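Local coordinates for protein Rho guanine nucleotide exchange factor 12 (Homo sapiens, PDB 1TXD) that acts as a guanine nucleotide exchange factor for the GTPase RhoA, here represented by its DH and PH domains, at residues G58-S61 against P62-R66; Q77-I80 against G81-E84; G113-K116 against L117-A120; C125-Q128 against P129-E133. The protein carries 1 engineered substitution. All coordinates share one frame; numbering follows the deposited sequence.

Contact 1: residues G58-S61 against P62-R66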
loop_
_atom_site.group_PDB
_atom_site.type_symbol
_atom_site.label_atom_id
_atom_site.label_comp_id
_atom_site.label_asym_id
_atom_site.label_seq_id
_atom_site.Cartn_x
_atom_site.Cartn_y
_atom_site.Cartn_z
ATOM N N GLY A 58 -21.182 -12.672 -13.163
ATOM C CA GLY A 58 -20.205 -13.122 -14.151
ATOM C C GLY A 58 -19.651 -12.035 -15.041
ATOM O O GLY A 58 -19.146 -12.350 -16.103
ATOM N N ILE A 59 -19.730 -10.785 -14.579
ATOM C CA ILE A 59 -19.281 -9.595 -15.295
ATOM C C ILE A 59 -17.758 -9.526 -15.417
ATOM O O ILE A 59 -17.258 -9.005 -16.420
ATOM C CB ILE A 59 -19.693 -8.265 -14.491
ATOM C CG1 ILE A 59 -21.175 -8.085 -14.321
ATOM C CG2 ILE A 59 -19.040 -7.025 -15.089
ATOM C CD1 ILE A 59 -21.979 -8.479 -15.509
ATOM N N LEU A 60 -17.059 -9.918 -14.342
ATOM C CA LEU A 60 -15.613 -9.956 -14.309
ATOM C C LEU A 60 -15.034 -11.332 -14.597
ATOM O O LEU A 60 -15.635 -12.364 -14.363
ATOM C CB LEU A 60 -15.062 -9.458 -12.978
ATOM C CG LEU A 60 -15.561 -8.048 -12.554
ATOM C CD1 LEU A 60 -15.159 -7.819 -11.158
ATOM C CD2 LEU A 60 -15.074 -6.990 -13.478
ATOM N N SER A 61 -13.852 -11.312 -15.165
ATOM C CA SER A 61 -13.064 -12.529 -15.433
ATOM C C SER A 61 -12.404 -13.012 -14.150
ATOM O O SER A 61 -12.311 -12.231 -13.193
ATOM C CB SER A 61 -12.023 -12.207 -16.473
ATOM O OG SER A 61 -10.989 -11.440 -15.917
ATOM N N PRO A 62 -11.862 -14.236 -14.143
ATOM C CA PRO A 62 -11.118 -14.721 -12.985
ATOM C C PRO A 62 -9.999 -13.744 -12.616
ATOM O O PRO A 62 -9.870 -13.427 -11.460
ATOM C CB PRO A 62 -10.587 -16.100 -13.439
ATOM C CG PRO A 62 -11.658 -16.596 -14.366
ATOM C CD PRO A 62 -12.004 -15.300 -15.154
ATOM N N SER A 63 -9.315 -13.154 -13.588
ATOM C CA SER A 63 -8.176 -12.287 -13.269
ATOM C C SER A 63 -8.565 -10.881 -12.755
ATOM O O SER A 63 -7.886 -10.279 -11.925
ATOM C CB SER A 63 -7.333 -12.178 -14.506
ATOM O OG SER A 63 -6.306 -11.278 -14.222
ATOM N N GLU A 64 -9.656 -10.345 -13.286
ATOM C CA GLU A 64 -10.219 -9.069 -12.839
ATOM C C GLU A 64 -10.728 -9.179 -11.438
ATOM O O GLU A 64 -10.480 -8.298 -10.681
ATOM C CB GLU A 64 -11.350 -8.597 -13.774
ATOM C CG GLU A 64 -10.882 -8.206 -15.147
ATOM C CD GLU A 64 -11.929 -8.213 -16.207
ATOM O OE1 GLU A 64 -13.052 -8.849 -16.086
ATOM O OE2 GLU A 64 -11.553 -7.851 -17.316
ATOM N N LEU A 65 -11.580 -10.197 -11.132
ATOM C CA LEU A 65 -11.896 -10.540 -9.763
ATOM C C LEU A 65 -10.702 -10.520 -8.784
ATOM O O LEU A 65 -10.780 -9.922 -7.674
ATOM C CB LEU A 65 -12.469 -11.928 -9.694
ATOM C CG LEU A 65 -13.902 -11.998 -10.152
ATOM C CD1 LEU A 65 -14.338 -13.423 -10.206
ATOM C CD2 LEU A 65 -14.825 -11.240 -9.170
ATOM N N ARG A 66 -9.656 -11.234 -9.165
ATOM C CA ARG A 66 -8.444 -11.318 -8.374
ATOM C C ARG A 66 -7.757 -10.011 -8.232
ATOM O O ARG A 66 -7.314 -9.664 -7.132
ATOM C CB ARG A 66 -7.475 -12.328 -8.979
ATOM C CG ARG A 66 -6.170 -12.417 -8.293
ATOM C CD ARG A 66 -5.344 -13.667 -8.618
ATOM N NE ARG A 66 -5.426 -14.154 -9.997
ATOM C CZ ARG A 66 -4.812 -13.627 -11.027
ATOM N NH1 ARG A 66 -4.024 -12.584 -10.871
ATOM N NH2 ARG A 66 -4.958 -14.156 -12.222
#
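Glu64 reaches back to the start of helix 62-69, where its OE1 receives the backbone N-H of Ser61 at 2.7 Å from Ser61 N. The bond is nearly straight (169° at the hydrogen), although the donor approaches 37° out of the carboxylate plane. In return, Glu64 N donates to Ser61 OG at 3.1 Å, which makes the pair a capping box with Ser61 as the N-cap. A chi1 of 74° sets the serine hydroxyl between its own backbone N and carbonyl carbon, where it faces the first turn. Leu65 N then gives Ser61 O a regular helical bond of 3.0 Å.

The tight part of the contact lies round this box. Leu60 CA is 3.3 Å from Glu64 OE1, and Leu60 CD2 lies 3.8 Å from the same oxygen. Leu60 CD1 meets Leu65 CD2 at 4.0 Å, methyl against methyl, and both leucines also rest on Val54 of helix 20-57, while Leu60 touches Phe145 as well. The solvent side is much looser: the Pro62 ring is exposed, and Ser63 meets the preceding loop through CB, 4.0 Å from Ser61 OG.

An alanine here in place of Glu64 would remove the carboxylate, and Ser61 N would probably be left without its side-chain acceptor and Arg138 without its weak, long ion pair. The chemistry is that of a reciprocal cap: two N-H groups at the helix start find side-chain acceptors, and a carboxylate placed there would probably interact favourably with the helix dipole.

Contact 2: residues Q77-I80 against G81-E84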
loop_
_atom_site.group_PDB
_atom_site.type_symbol
_atom_site.label_atom_id
_atom_site.label_comp_id
_atom_site.label_asym_id
_atom_site.label_seq_id
_atom_site.Cartn_x
_atom_site.Cartn_y
_atom_site.Cartn_z
ATOM N N GLN A 77 -12.624 -14.046 6.825
ATOM C CA GLN A 77 -12.653 -15.203 7.765
ATOM C C GLN A 77 -11.724 -14.918 8.976
ATOM O O GLN A 77 -12.044 -15.225 10.074
ATOM C CB GLN A 77 -12.235 -16.508 7.061
ATOM C CG GLN A 77 -13.382 -17.458 6.562
ATOM C CD GLN A 77 -14.806 -17.063 7.045
ATOM O OE1 GLN A 77 -15.147 -17.265 8.220
ATOM N NE2 GLN A 77 -15.608 -16.487 6.147
ATOM N N LEU A 78 -10.609 -14.243 8.757
ATOM C CA LEU A 78 -9.708 -13.897 9.815
ATOM C C LEU A 78 -10.336 -13.015 10.909
ATOM O O LEU A 78 -10.296 -13.355 12.117
ATOM C CB LEU A 78 -8.472 -13.229 9.226
ATOM C CG LEU A 78 -7.370 -12.861 10.200
ATOM C CD1 LEU A 78 -6.084 -12.734 9.517
ATOM C CD2 LEU A 78 -7.689 -11.599 10.960
ATOM N N HIS A 79 -10.986 -11.949 10.477
ATOM C CA HIS A 79 -11.648 -10.987 11.358
ATOM C C HIS A 79 -12.939 -11.540 11.972
ATOM O O HIS A 79 -13.212 -11.265 13.167
ATOM C CB HIS A 79 -11.850 -9.673 10.637
ATOM C CG HIS A 79 -10.589 -8.882 10.478
ATOM N ND1 HIS A 79 -10.014 -8.163 11.504
ATOM C CD2 HIS A 79 -9.798 -8.679 9.397
ATOM C CE1 HIS A 79 -8.910 -7.585 11.078
ATOM N NE2 HIS A 79 -8.767 -7.862 9.791
ATOM N N ILE A 80 -13.686 -12.371 11.257
ATOM C CA ILE A 80 -14.752 -13.132 11.930
ATOM C C ILE A 80 -14.184 -14.069 13.056
ATOM O O ILE A 80 -14.732 -14.095 14.162
ATOM C CB ILE A 80 -15.549 -13.957 10.942
ATOM C CG1 ILE A 80 -16.439 -13.075 10.081
ATOM C CG2 ILE A 80 -16.447 -15.044 11.659
ATOM C CD1 ILE A 80 -16.957 -13.771 8.834
ATOM N N GLY A 81 -13.112 -14.834 12.786
ATOM C CA GLY A 81 -12.532 -15.695 13.808
ATOM C C GLY A 81 -12.035 -14.900 15.012
ATOM O O GLY A 81 -12.206 -15.292 16.122
ATOM N N LEU A 82 -11.428 -13.750 14.756
ATOM C CA LEU A 82 -10.894 -12.919 15.795
ATOM C C LEU A 82 -12.032 -12.363 16.651
ATOM O O LEU A 82 -11.953 -12.359 17.898
ATOM C CB LEU A 82 -10.087 -11.770 15.159
ATOM C CG LEU A 82 -9.485 -10.730 16.100
ATOM C CD1 LEU A 82 -8.818 -11.379 17.397
ATOM C CD2 LEU A 82 -8.485 -9.880 15.302
ATOM N N ASN A 83 -13.081 -11.894 15.973
ATOM C CA ASN A 83 -14.293 -11.439 16.606
ATOM C C ASN A 83 -14.951 -12.537 17.447
ATOM O O ASN A 83 -15.450 -12.259 18.493
ATOM C CB ASN A 83 -15.284 -10.941 15.561
ATOM C CG ASN A 83 -16.477 -10.265 16.173
ATOM O OD1 ASN A 83 -17.616 -10.669 15.961
ATOM N ND2 ASN A 83 -16.221 -9.249 16.962
ATOM N N GLU A 84 -14.945 -13.780 16.986
ATOM C CA GLU A 84 -15.526 -14.869 17.748
ATOM C C GLU A 84 -14.706 -15.137 19.023
ATOM O O GLU A 84 -15.274 -15.455 20.061
ATOM C CB GLU A 84 -15.627 -16.138 16.898
ATOM C CG GLU A 84 -16.747 -16.133 15.860
ATOM C CD GLU A 84 -18.111 -15.745 16.447
ATOM O OE1 GLU A 84 -18.438 -16.204 17.571
ATOM O OE2 GLU A 84 -18.864 -14.985 15.787
#
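Ile80, Gly81 and Leu82 carry most of this contact along about two turns of helix 72-90. Ile80 meets the next turn chiefly through its backbone: Ile80 O accepts from Glu84 N at 2.8 Å, and Glu84 CG, set beside its own backbone N by a chi1 of -75°, lies 3.3 Å from Ile80 O. On its side chain, Ile80 CG2 lies 3.5 Å from Gly81 N, and the side chain also packs on Val40 of helix 20-57.

Gly81 contributes its amide, with Gly81 N bonded to Gln77 O at 2.9 Å and an angle of 166° at the hydrogen. Leu82 repeats the pattern, its N giving Leu78 O a bond of 2.9 Å while Leu82 CB sits 3.4 Å from the same oxygen. With CG anti to the backbone N (chi1 177°), Leu82 extends its branch so that CD2 comes obliquely toward His79 ND1 at 4.4 Å. Leu78 CD2 covers one face of that imidazole, 3.9 Å above its centre.

Chemically, the turn is held by main-chain bonds, while both His79 ring nitrogens are bonded to other helices, ND1 to Glu36 of helix 20-57 and NE2 to Gln170 of helix 169-186.

Contact 3: residues G113-K116 against L117-A120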
loop_
_atom_site.group_PDB
_atom_site.type_symbol
_atom_site.label_atom_id
_atom_site.label_comp_id
_atom_site.label_asym_id
_atom_site.label_seq_id
_atom_site.Cartn_x
_atom_site.Cartn_y
_atom_site.Cartn_z
ATOM N N GLY A 113 -0.732 -16.198 15.179
ATOM C CA GLY A 113 -1.734 -15.168 15.029
ATOM C C GLY A 113 -1.183 -13.948 14.327
ATOM O O GLY A 113 -1.827 -13.452 13.406
ATOM N N GLU A 114 0.008 -13.497 14.726
ATOM C CA GLU A 114 0.751 -12.456 14.003
ATOM C C GLU A 114 1.038 -12.831 12.538
ATOM O O GLU A 114 0.767 -12.041 11.631
ATOM C CB GLU A 114 2.053 -12.114 14.728
ATOM C CG GLU A 114 2.972 -11.263 13.883
ATOM C CD GLU A 114 4.166 -10.729 14.636
ATOM O OE1 GLU A 114 4.434 -11.203 15.719
ATOM O OE2 GLU A 114 4.842 -9.821 14.126
ATOM N N GLU A 115 1.558 -14.036 12.280
ATOM C CA GLU A 115 1.897 -14.433 10.899
ATOM C C GLU A 115 0.672 -14.462 9.998
ATOM O O GLU A 115 0.726 -14.042 8.866
ATOM C CB GLU A 115 2.582 -15.812 10.851
ATOM C CG GLU A 115 3.817 -15.925 11.736
ATOM C CD GLU A 115 5.043 -15.283 11.113
ATOM O OE1 GLU A 115 5.028 -14.966 9.898
ATOM O OE2 GLU A 115 6.039 -15.112 11.836
ATOM N N LYS A 116 -0.423 -15.000 10.486
ATOM C CA LYS A 116 -1.608 -15.080 9.698
ATOM C C LYS A 116 -2.140 -13.646 9.371
ATOM O O LYS A 116 -2.432 -13.384 8.252
ATOM C CB LYS A 116 -2.651 -15.928 10.404
ATOM C CG LYS A 116 -3.975 -15.951 9.667
ATOM C CD LYS A 116 -4.928 -17.028 10.245
ATOM C CE LYS A 116 -6.118 -17.330 9.305
ATOM N NZ LYS A 116 -5.891 -18.611 8.471
ATOM N N LEU A 117 -2.208 -12.743 10.346
ATOM C CA LEU A 117 -2.741 -11.416 10.135
ATOM C C LEU A 117 -1.837 -10.617 9.268
ATOM O O LEU A 117 -2.322 -10.038 8.337
ATOM C CB LEU A 117 -3.014 -10.671 11.471
ATOM C CG LEU A 117 -3.458 -9.224 11.476
ATOM C CD1 LEU A 117 -4.657 -9.087 10.598
ATOM C CD2 LEU A 117 -3.766 -8.705 12.917
ATOM N N LYS A 118 -0.532 -10.605 9.540
ATOM C CA LYS A 118 0.365 -9.772 8.760
ATOM C C LYS A 118 0.408 -10.242 7.301
ATOM O O LYS A 118 0.285 -9.435 6.421
ATOM C CB LYS A 118 1.757 -9.629 9.398
ATOM C CG LYS A 118 2.871 -10.551 8.956
ATOM C CD LYS A 118 4.013 -10.536 10.007
ATOM C CE LYS A 118 5.405 -10.874 9.452
ATOM N NZ LYS A 118 6.478 -10.729 10.491
ATOM N N HIS A 119 0.471 -11.548 7.035
ATOM C CA HIS A 119 0.447 -11.991 5.617
ATOM C C HIS A 119 -0.845 -11.764 4.896
ATOM O O HIS A 119 -0.863 -11.425 3.735
ATOM C CB HIS A 119 0.882 -13.430 5.469
ATOM C CG HIS A 119 2.345 -13.606 5.685
ATOM N ND1 HIS A 119 3.224 -13.808 4.663
ATOM C CD2 HIS A 119 3.075 -13.660 6.816
ATOM C CE1 HIS A 119 4.445 -13.964 5.149
ATOM N NE2 HIS A 119 4.373 -13.882 6.452
ATOM N N ALA A 120 -1.950 -11.870 5.599
ATOM C CA ALA A 120 -3.220 -11.725 4.912
ATOM C C ALA A 120 -3.459 -10.247 4.654
ATOM O O ALA A 120 -3.803 -9.847 3.534
ATOM C CB ALA A 120 -4.337 -12.319 5.697
#
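The His119 imidazole and the Glu115 carboxylate run alongside each other in the same direction, with their planes 34° apart. At the ring edge and near its plane is the backbone carbonyl of Glu115, whose O comes within 3.1 Å of His119 CD2. Glu115 OE1 is 3.7 Å from His119 NE2, a distance of neighbourhood only. The imidazole also meets the Phe210 ring, the two planes at about 45°. Glu115 can lie alongside the histidine because its chain bends at chi2 (-79°).

Lys118 runs past both acids. Its chain is extended beyond CG, and Lys118 CD passes 4.1 Å from Glu114 CG as the two side chains cross obliquely. Lys118 NZ ends 4.1 Å from Glu114 OE2 and 4.5 Å from Glu115 OE1, too far for a salt bridge, though the charges may still attract; a cation-pi interaction with Phe210 gives the ammonium a further partner. A leucine in its place would probably leave both carboxylates without this nearby positive charge and deprive Phe210 of its cation.

The backbone is regular helix throughout: Lys118 N reaches Glu114 O at 2.8 Å in a nearly straight bond, and Ala120 N reaches Lys116 O at 3.1 Å.

Within the DH bundle, one flank of helix 112-126 faces the long helix 191-230, where Glu114, Leu117 and Lys118 touch Ile207 and Glu114 OE1 has a weak hydrogen bond to His203. Another flank meets helix 72-90, with Ala120 resting on Ile75.

Contact 4: residues C125-Q128 against P129-E133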
loop_
_atom_site.group_PDB
_atom_site.type_symbol
_atom_site.label_atom_id
_atom_site.label_comp_id
_atom_site.label_asym_id
_atom_site.label_seq_id
_atom_site.Cartn_x
_atom_site.Cartn_y
_atom_site.Cartn_z
ATOM N N CYS A 125 -3.906 -5.420 1.466
ATOM C CA CYS A 125 -3.644 -4.014 1.473
ATOM C C CYS A 125 -2.625 -3.534 0.413
ATOM O O CYS A 125 -2.698 -2.410 -0.043
ATOM C CB CYS A 125 -3.149 -3.563 2.873
ATOM S SG CYS A 125 -4.282 -3.840 4.264
ATOM N N SER A 126 -1.650 -4.365 0.086
ATOM C CA SER A 126 -0.588 -4.006 -0.876
ATOM C C SER A 126 -1.168 -4.050 -2.280
ATOM O O SER A 126 -0.717 -3.377 -3.138
ATOM C CB SER A 126 0.626 -4.958 -0.766
ATOM O OG SER A 126 0.278 -6.276 -1.186
ATOM N N ASN A 127 -2.226 -4.824 -2.451
ATOM C CA ASN A 127 -2.976 -4.858 -3.676
ATOM C C ASN A 127 -3.912 -3.697 -3.992
ATOM O O ASN A 127 -4.390 -3.579 -5.163
ATOM C CB ASN A 127 -3.894 -6.088 -3.726
ATOM C CG ASN A 127 -4.348 -6.381 -5.145
ATOM O OD1 ASN A 127 -3.554 -6.323 -6.024
ATOM N ND2 ASN A 127 -5.630 -6.578 -5.365
ATOM N N GLN A 128 -4.172 -2.883 -2.976
ATOM C CA GLN A 128 -5.099 -1.802 -3.057
ATOM C C GLN A 128 -4.904 -0.882 -4.259
ATOM O O GLN A 128 -5.893 -0.589 -4.893
ATOM C CB GLN A 128 -5.119 -0.982 -1.755
ATOM C CG GLN A 128 -5.997 0.282 -1.877
ATOM C CD GLN A 128 -6.171 0.965 -0.549
ATOM O OE1 GLN A 128 -6.567 0.339 0.420
ATOM N NE2 GLN A 128 -5.828 2.230 -0.489
ATOM N N PRO A 129 -3.701 -0.403 -4.567
ATOM C CA PRO A 129 -3.532 0.491 -5.709
ATOM C C PRO A 129 -3.840 -0.269 -7.021
ATOM O O PRO A 129 -4.388 0.308 -7.980
ATOM C CB PRO A 129 -2.047 0.911 -5.662
ATOM C CG PRO A 129 -1.450 0.407 -4.389
ATOM C CD PRO A 129 -2.444 -0.652 -3.858
ATOM N N PHE A 130 -3.467 -1.542 -7.085
ATOM C CA PHE A 130 -3.818 -2.309 -8.263
ATOM C C PHE A 130 -5.345 -2.407 -8.306
ATOM O O PHE A 130 -5.923 -2.347 -9.386
ATOM C CB PHE A 130 -3.172 -3.740 -8.328
ATOM C CG PHE A 130 -1.668 -3.715 -8.286
ATOM C CD1 PHE A 130 -0.922 -3.515 -9.437
ATOM C CD2 PHE A 130 -0.996 -3.898 -7.085
ATOM C CE1 PHE A 130 0.450 -3.451 -9.396
ATOM C CE2 PHE A 130 0.405 -3.853 -7.054
ATOM C CZ PHE A 130 1.121 -3.648 -8.199
ATOM N N ALA A 131 -5.997 -2.576 -7.169
ATOM C CA ALA A 131 -7.444 -2.982 -7.213
ATOM C C ALA A 131 -8.250 -1.718 -7.568
ATOM O O ALA A 131 -9.155 -1.758 -8.368
ATOM C CB ALA A 131 -7.890 -3.594 -5.935
ATOM N N LEU A 132 -7.764 -0.554 -7.143
ATOM C CA LEU A 132 -8.519 0.681 -7.334
ATOM C C LEU A 132 -8.387 1.087 -8.792
ATOM O O LEU A 132 -9.226 1.770 -9.325
ATOM C CB LEU A 132 -7.972 1.813 -6.436
ATOM C CG LEU A 132 -8.253 1.729 -4.927
ATOM C CD1 LEU A 132 -8.060 3.017 -4.280
ATOM C CD2 LEU A 132 -9.644 1.205 -4.551
ATOM N N GLU A 133 -7.286 0.714 -9.423
ATOM C CA GLU A 133 -7.050 1.114 -10.791
ATOM C C GLU A 133 -7.786 0.186 -11.703
ATOM O O GLU A 133 -8.248 0.617 -12.740
ATOM C CB GLU A 133 -5.539 1.214 -11.104
ATOM C CG GLU A 133 -5.233 1.060 -12.595
ATOM C CD GLU A 133 -5.544 2.292 -13.389
ATOM O OE1 GLU A 133 -5.320 3.425 -12.825
ATOM O OE2 GLU A 133 -5.958 2.119 -14.587
#
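Asn127 and Gln128 meet Phe130, Ala131 and Leu132 at the junction of two consecutive helices of the DH bundle, 112-126 and 128-141, with Pro129 in the first turn of the second. Asn127 O accepts from Ala131 N at 2.8 Å, the donor lying in the carbonyl plane, although the angle at the hydrogen is only 133°. The same N-H gives a weak second bond to Gln128 O, and Leu132 N binds Gln128 O at 2.9 Å.

Side chains fill in round these bonds. The Asn127 amide and the Phe130 ring are nearly parallel, their planes 18° apart, while the side chains cross at about a right angle; Asn127 OD1 lies 3.5 Å from Phe130 CB, and Asn127 ND2 is 3.8 Å from Ala131 CB. With its CG swung anti to the backbone N (chi1 174°), Gln128 runs alongside Leu132, and Gln128 CG is 4.1 Å from Leu132 CG.

A second shell fixes these groups. Asn127 ND2 is hydrogen-bonded to Lys67 O, which holds the amide in place, and the side chain of Lys67 makes a cation-pi interaction with Phe130. Glu219 and Gln222 of helix 191-230 touch Pro129 and Phe130 respectively. Proline has no amide hydrogen to donate to the preceding turn, and in its place Pro129 CD sits 3.3 Å from Ser126 O.

Overall arrangement
All four contacts belong to the helical DH domain, the exchange-catalysing half of the DH/PH module, and follow one another along the chain. Contacts 2 and 3, with centres 12 Å apart, join helix 72-90 to helix 112-126: Leu78 CD1 lies 3.6 Å from Leu117 CA. Contacts 1 and 4 form a second pair, centres 15 Å apart, which touch where Asn127 ND2 comes within 3.9 Å of Arg66 O. Helix 112-126 links the pairs, since contacts 3 and 4 both use it, although their nearest atoms remain about 5 Å apart. Contacts 1 and 2, with centres 26 Å apart, do not touch. The assembly is a single chain, without bound RhoA.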